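Local coordinates for penicillin-binding protein 1A (Mycobacterium tuberculosis, PDB 5CXW) that polymerises and cross-links peptidoglycan, its C-terminal transpeptidase domain, the part modelled, carrying bound penicillin V, at residues E136-C141 with M149-S154; Y116-S121 with Y155-L160. All blocks are in the same frame, centred on the assembly; numbering follows the deposited sequence.

Contact 1 (E136-C141 with M149-S154). With 35P ((2R,4S)-5,5-dimethyl-2-{(1R)-2-oxo-1-[(phenoxyacetyl)amino]ethyl}-1,3-thiazolidine-4-carboxylic acid), chain C.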
loop_
_atom_site.group_PDB
_atom_site.type_symbol
_atom_site.label_atom_id
_atom_site.label_comp_id
_atom_site.label_asym_id
_atom_site.label_seq_id
_atom_site.Cartn_x
_atom_site.Cartn_y
_atom_site.Cartn_z
ATOM N N GLU A 136 -20.015 -9.271 -10.978
ATOM C CA GLU A 136 -20.068 -9.900 -9.647
ATOM C C GLU A 136 -20.850 -8.994 -8.684
ATOM O O GLU A 136 -20.815 -7.769 -8.804
ATOM C CB GLU A 136 -18.606 -10.114 -9.127
ATOM C CG GLU A 136 -18.403 -10.785 -7.750
ATOM C CD GLU A 136 -18.153 -12.312 -7.803
ATOM O OE1 GLU A 136 -17.017 -12.745 -8.140
ATOM O OE2 GLU A 136 -19.090 -13.084 -7.457
ATOM N N GLY A 137 -21.611 -9.592 -7.776
ATOM C CA GLY A 137 -22.209 -8.850 -6.679
ATOM C C GLY A 137 -22.546 -9.782 -5.543
ATOM O O GLY A 137 -22.285 -10.980 -5.609
ATOM N N CYS A 138 -23.171 -9.254 -4.513
ATOM C CA CYS A 138 -23.540 -10.077 -3.373
ATOM C C CYS A 138 -25.004 -9.860 -3.024
ATOM O O CYS A 138 -25.426 -10.260 -1.955
ATOM C CB CYS A 138 -22.627 -9.714 -2.221
ATOM S SG CYS A 138 -22.888 -8.026 -1.616
ATOM N N GLY A 139 -25.798 -9.285 -3.926
ATOM C CA GLY A 139 -27.088 -8.693 -3.571
ATOM C C GLY A 139 -26.832 -7.550 -2.587
ATOM O O GLY A 139 -26.272 -6.545 -2.991
ATOM N N THR A 140 -27.212 -7.728 -1.328
ATOM C CA THR A 140 -26.887 -6.771 -0.247
ATOM C C THR A 140 -26.021 -7.564 0.738
ATOM O O THR A 140 -26.376 -8.675 1.096
ATOM C CB THR A 140 -28.148 -6.230 0.430
ATOM O OG1 THR A 140 -28.859 -5.432 -0.505
ATOM C CG2 THR A 140 -27.848 -5.337 1.593
ATOM N N CYS A 141 -24.846 -7.048 1.090
ATOM C CA CYS A 141 -23.916 -7.749 2.040
ATOM C C CYS A 141 -23.181 -6.701 2.832
ATOM O O CYS A 141 -23.178 -5.555 2.449
ATOM C CB CYS A 141 -22.906 -8.677 1.354
ATOM S SG CYS A 141 -21.756 -7.916 0.203
ATOM N N MET A 149 -14.590 -9.194 -1.541
ATOM C CA MET A 149 -14.988 -9.431 -2.938
ATOM C C MET A 149 -14.607 -8.278 -3.860
ATOM O O MET A 149 -14.701 -8.387 -5.094
ATOM C CB MET A 149 -16.500 -9.669 -3.016
ATOM C CG MET A 149 -16.914 -10.958 -2.371
ATOM S SD MET A 149 -18.735 -11.104 -2.377
ATOM C CE MET A 149 -18.969 -11.295 -4.127
ATOM N N SER A 150 -14.183 -7.189 -3.246
ATOM C CA SER A 150 -13.764 -5.954 -3.893
ATOM C C SER A 150 -14.843 -5.387 -4.806
ATOM O O SER A 150 -14.663 -5.225 -6.006
ATOM C CB SER A 150 -12.419 -6.107 -4.582
ATOM O OG SER A 150 -11.821 -4.807 -4.619
ATOM N N LEU A 151 -15.992 -5.152 -4.182
ATOM C CA LEU A 151 -17.118 -4.628 -4.940
ATOM C C LEU A 151 -17.053 -3.120 -5.082
ATOM O O LEU A 151 -17.219 -2.410 -4.100
ATOM C CB LEU A 151 -18.426 -5.091 -4.320
ATOM C CG LEU A 151 -18.524 -6.623 -4.163
ATOM C CD1 LEU A 151 -19.830 -6.934 -3.433
ATOM C CD2 LEU A 151 -18.428 -7.320 -5.469
ATOM N N ASN A 152 -16.847 -2.634 -6.295
ATOM C CA ASN A 152 -16.798 -1.187 -6.585
ATOM C C ASN A 152 -18.113 -0.503 -6.212
ATOM O O ASN A 152 -18.124 0.618 -5.686
ATOM C CB ASN A 152 -16.538 -0.926 -8.041
ATOM C CG ASN A 152 -15.117 -1.145 -8.447
ATOM O OD1 ASN A 152 -14.278 -1.710 -7.724
ATOM N ND2 ASN A 152 -14.822 -0.695 -9.706
ATOM N N THR A 153 -19.224 -1.155 -6.538
ATOM C CA THR A 153 -20.537 -0.518 -6.372
ATOM C C THR A 153 -20.775 -0.293 -4.860
ATOM O O THR A 153 -21.169 0.813 -4.416
ATOM C CB THR A 153 -21.619 -1.408 -6.960
ATOM O OG1 THR A 153 -21.522 -2.685 -6.353
ATOM C CG2 THR A 153 -21.506 -1.512 -8.477
ATOM N N SER A 154 -20.509 -1.316 -4.054
ATOM C CA SER A 154 -20.756 -1.227 -2.619
ATOM C C SER A 154 -19.887 -0.151 -1.976
ATOM O O SER A 154 -20.338 0.615 -1.117
ATOM C CB SER A 154 -20.376 -2.575 -1.994
ATOM O OG SER A 154 -21.109 -3.660 -2.570
HETATM C C24 35P C . -12.850 -2.225 -15.471
HETATM C C23 35P C . -12.640 -2.363 -16.840
HETATM C C22 35P C . -11.454 -2.880 -17.310
HETATM C C21 35P C . -10.454 -3.284 -16.438
HETATM C C20 35P C . -10.640 -3.163 -15.077
HETATM C C19 35P C . -11.858 -2.638 -14.585
HETATM O O1 35P C . -12.122 -2.504 -13.244
HETATM C C2 35P C . -11.257 -3.142 -12.309
HETATM C C3 35P C . -11.903 -3.110 -10.951
HETATM O O18 35P C . -13.121 -3.057 -10.854
HETATM N N4 35P C . -11.050 -3.168 -9.940
HETATM C C5 35P C . -11.507 -3.212 -8.560
HETATM C C6 35P C . -10.414 -2.691 -7.719
HETATM O O17 35P C . -9.214 -2.628 -8.055
HETATM C C8 35P C . -11.877 -4.668 -8.035
HETATM N N7 35P C . -10.662 -5.040 -7.368
HETATM S S11 35P C . -12.172 -5.921 -9.162
HETATM C C10 35P C . -10.747 -6.864 -8.888
HETATM C C12 35P C . -10.134 -7.313 -10.213
HETATM C C15 35P C . -10.989 -8.107 -8.073
HETATM C C9 35P C . -9.810 -5.879 -8.179
HETATM C C13 35P C . -8.687 -6.396 -7.336
HETATM O O14 35P C . -8.906 -6.469 -6.087
HETATM O O16 35P C . -7.613 -6.665 -7.916
HETATM O O HOH W 1 -22.356 -4.842 -0.582
#
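Met-149 and Leu-151 reach from the turn between two helices to the loop 136-138 and the disulfide behind it. In Met-149 the chain runs straight through CG and bends at the sulfur (chi3 68°), which lays CE 3.7 Å from CG of Glu-136 and 3.6 Å from O of Gly-137. The Glu-136 side chain crosses it at about a right angle. Leu-151 spreads its methyls: CD2 faces CG and O of Glu-136, while CD1 lies 3.7 Å from SG of Cys-138, whose bond to Cys-141 SG measures 2.1 Å. A water, 2.6 Å from Ser-154 OG, donates to Cys-141 O and joins the segments where direct polar bonds are lacking. On Ser-150, OG is anti to the backbone N (chi1 -153°) and accepts from N7 of the penicilloyl group at 3.0 Å; Lys-100 and Lys-291 also bond to it. Asn-152 ND2 gives the ligand O18 a weak bond. Ser-150 and Asn-152, both bonded to Lys-100, are consistent with the SxN motif of penicillin-binding transpeptidases. Ser-150, with positive phi, closes helix 143-149 in a Schellman motif, and Leu-151 sits at the N-cap position of helix 152-161; strand 140-142, paired with strand 117-119, flanks this junction.

Contact 2 (Y116-S121 with Y155-L160)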
loop_
_atom_site.group_PDB
_atom_site.type_symbol
_atom_site.label_atom_id
_atom_site.label_comp_id
_atom_site.label_asym_id
_atom_site.label_seq_id
_atom_site.Cartn_x
_atom_site.Cartn_y
_atom_site.Cartn_z
ATOM N N TYR A 116 -22.358 -3.274 8.582
ATOM C CA TYR A 116 -23.218 -2.361 7.836
ATOM C C TYR A 116 -23.526 -2.979 6.470
ATOM O O TYR A 116 -22.612 -3.277 5.698
ATOM C CB TYR A 116 -22.560 -0.973 7.701
ATOM C CG TYR A 116 -23.396 -0.025 6.884
ATOM C CD1 TYR A 116 -24.697 0.278 7.247
ATOM C CD2 TYR A 116 -22.865 0.558 5.731
ATOM C CE1 TYR A 116 -25.444 1.179 6.488
ATOM C CE2 TYR A 116 -23.595 1.501 4.993
ATOM C CZ TYR A 116 -24.867 1.751 5.330
ATOM O OH TYR A 116 -25.543 2.660 4.511
ATOM N N GLN A 117 -24.812 -3.149 6.166
ATOM C CA GLN A 117 -25.234 -3.827 4.919
ATOM C C GLN A 117 -25.406 -2.809 3.826
ATOM O O GLN A 117 -26.132 -1.806 4.017
ATOM C CB GLN A 117 -26.578 -4.494 5.173
ATOM C CG GLN A 117 -26.535 -5.632 6.157
ATOM C CD GLN A 117 -25.955 -6.870 5.539
ATOM O OE1 GLN A 117 -26.127 -7.131 4.341
ATOM N NE2 GLN A 117 -25.191 -7.619 6.323
ATOM N N VAL A 118 -24.795 -3.085 2.673
ATOM C CA VAL A 118 -24.773 -2.188 1.518
ATOM C C VAL A 118 -25.250 -2.913 0.268
ATOM O O VAL A 118 -24.939 -4.090 0.081
ATOM C CB VAL A 118 -23.348 -1.677 1.240
ATOM C CG1 VAL A 118 -23.370 -0.631 0.146
ATOM C CG2 VAL A 118 -22.755 -1.097 2.499
ATOM N N ASP A 119 -26.049 -2.232 -0.570
ATOM C CA ASP A 119 -26.487 -2.811 -1.830
ATOM C C ASP A 119 -25.289 -2.874 -2.792
ATOM O O ASP A 119 -24.528 -1.945 -2.840
ATOM C CB ASP A 119 -27.553 -1.892 -2.421
ATOM C CG ASP A 119 -28.096 -2.389 -3.759
ATOM O OD1 ASP A 119 -27.893 -3.496 -4.182
ATOM O OD2 ASP A 119 -28.862 -1.621 -4.363
ATOM N N SER A 120 -25.106 -3.999 -3.501
ATOM C CA SER A 120 -24.015 -4.124 -4.464
ATOM C C SER A 120 -24.422 -3.978 -5.917
ATOM O O SER A 120 -23.623 -4.213 -6.813
ATOM C CB SER A 120 -23.287 -5.467 -4.274
ATOM O OG SER A 120 -24.095 -6.529 -4.576
ATOM N N SER A 121 -25.679 -3.602 -6.143
ATOM C CA SER A 121 -26.153 -3.502 -7.513
ATOM C C SER A 121 -25.445 -2.373 -8.266
ATOM O O SER A 121 -24.908 -1.434 -7.639
ATOM C CB SER A 121 -27.658 -3.242 -7.526
ATOM O OG SER A 121 -27.993 -1.982 -7.024
ATOM N N TYR A 155 -18.626 -0.083 -2.403
ATOM C CA TYR A 155 -17.665 0.891 -1.831
ATOM C C TYR A 155 -18.026 2.322 -2.280
ATOM O O TYR A 155 -17.777 3.270 -1.552
ATOM C CB TYR A 155 -16.176 0.463 -2.051
ATOM C CG TYR A 155 -15.801 -0.291 -0.798
ATOM C CD1 TYR A 155 -16.254 -1.592 -0.558
ATOM C CD2 TYR A 155 -15.122 0.327 0.209
ATOM C CE1 TYR A 155 -16.028 -2.234 0.668
ATOM C CE2 TYR A 155 -14.883 -0.256 1.438
ATOM C CZ TYR A 155 -15.333 -1.543 1.680
ATOM O OH TYR A 155 -15.165 -2.108 2.908
ATOM N N TYR A 156 -18.533 2.489 -3.504
ATOM C CA TYR A 156 -19.076 3.802 -3.932
ATOM C C TYR A 156 -20.229 4.214 -3.032
ATOM O O TYR A 156 -20.256 5.350 -2.526
ATOM C CB TYR A 156 -19.533 3.763 -5.379
ATOM C CG TYR A 156 -18.877 4.763 -6.273
ATOM C CD1 TYR A 156 -17.670 4.494 -6.837
ATOM C CD2 TYR A 156 -19.481 5.974 -6.582
ATOM C CE1 TYR A 156 -17.028 5.397 -7.661
ATOM C CE2 TYR A 156 -18.891 6.862 -7.459
ATOM C CZ TYR A 156 -17.647 6.581 -7.968
ATOM O OH TYR A 156 -17.053 7.447 -8.885
ATOM N N ARG A 157 -21.186 3.320 -2.775
ATOM C CA ARG A 157 -22.280 3.633 -1.889
ATOM C C ARG A 157 -21.783 3.908 -0.461
ATOM O O ARG A 157 -22.364 4.761 0.248
ATOM C CB ARG A 157 -23.354 2.529 -1.856
ATOM C CG ARG A 157 -24.130 2.345 -3.130
ATOM C CD ARG A 157 -25.326 1.444 -2.889
ATOM N NE ARG A 157 -26.218 1.405 -4.076
ATOM C CZ ARG A 157 -26.038 0.594 -5.140
ATOM N NH1 ARG A 157 -25.123 -0.332 -5.158
ATOM N NH2 ARG A 157 -26.863 0.701 -6.194
ATOM N N LEU A 158 -20.796 3.154 0.004
ATOM C CA LEU A 158 -20.291 3.398 1.328
ATOM C C LEU A 158 -19.672 4.814 1.418
ATOM O O LEU A 158 -19.952 5.564 2.384
ATOM C CB LEU A 158 -19.259 2.389 1.716
ATOM C CG LEU A 158 -18.658 2.567 3.098
ATOM C CD1 LEU A 158 -19.664 2.514 4.242
ATOM C CD2 LEU A 158 -17.555 1.528 3.296
ATOM N N MET A 159 -18.869 5.166 0.430
ATOM C CA MET A 159 -18.283 6.522 0.388
ATOM C C MET A 159 -19.367 7.580 0.384
ATOM O O MET A 159 -19.238 8.588 1.094
ATOM C CB MET A 159 -17.380 6.670 -0.835
ATOM C CG MET A 159 -17.011 8.122 -1.169
ATOM S SD MET A 159 -16.060 8.187 -2.654
ATOM C CE MET A 159 -17.376 7.816 -3.854
ATOM N N LEU A 160 -20.426 7.409 -0.406
ATOM C CA LEU A 160 -21.479 8.409 -0.447
ATOM C C LEU A 160 -22.240 8.557 0.879
ATOM O O LEU A 160 -22.771 9.654 1.185
ATOM C CB LEU A 160 -22.404 8.168 -1.610
ATOM C CG LEU A 160 -21.763 8.312 -2.971
ATOM C CD1 LEU A 160 -22.777 7.824 -3.994
ATOM C CD2 LEU A 160 -21.241 9.683 -3.297
#
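Arg-157 reaches from its helix to the backbone at and just past the end of strand 117-119, where its guanidinium donates to two carbonyls. NH1 carries most of the grip. Its bond to Ser-121 O, 2.7 Å long and fairly straight at 161°, lies on a lone pair of that carbonyl and close to the guanidinium plane. A second bond from NH1, 2.9 Å to Asp-119 O, is more bent, and the donor stands above the carbonyl plane. Ser-121 O takes a further, weak bond from NH2 at 3.2 Å, so one oxygen is held by both terminal nitrogens.

The Asp-119 carboxylate stacks on the guanidinium, the two planes 20° apart, with OD2 over the centre of one face and 3.6 Å from NH2. No N-H points at OD2, and this salt bridge is one of charge alone. The carboxylate oxygens also accept from Ser-121: OD1 from its N at 3.0 Å and OD2 from its OG at 2.8 Å, both from above the carboxylate plane. Ser-120 OG is engaged by the 136-139 loop, at Gly-139 O and Cys-138 N.

Nearer the start of the strand the contact is apolar. In the conformer described, Val-118 CG1 packs on CB of Arg-157, and CD1 of Leu-158 lies 4.0 Å from CD2 of Tyr-116.

The bond from Ser-121 N to Asp-119 OD1 makes an Asx turn at the strand end, here clamped by a helix arginine. The contact joins a two-stranded antiparallel sheet to helix 152-161 within the penicillin-binding transpeptidase domain, away from the ligand.

How the contacts relate
The centres of contacts 1 and 2 lie about 8 Å apart, on the same side of the chain's centre and within the transpeptidase domain. Along the chain the order is 116-121, 136-141, 149-154, 155-160, so contact 1 is nested inside the loop that contact 2 closes. Both use helix 152-161, contact 1 its start and contact 2 its continuation, and both reach the antiparallel pair of strands 117-119 and 140-142. They also touch directly: Thr-153 OG1 and Ser-120 O, 2.6 Å apart, probably share a hydrogen bond. The helix and the turn before it thus link the small sheet and the disulfide loop to the pocket residues Ser-150 and Asn-152.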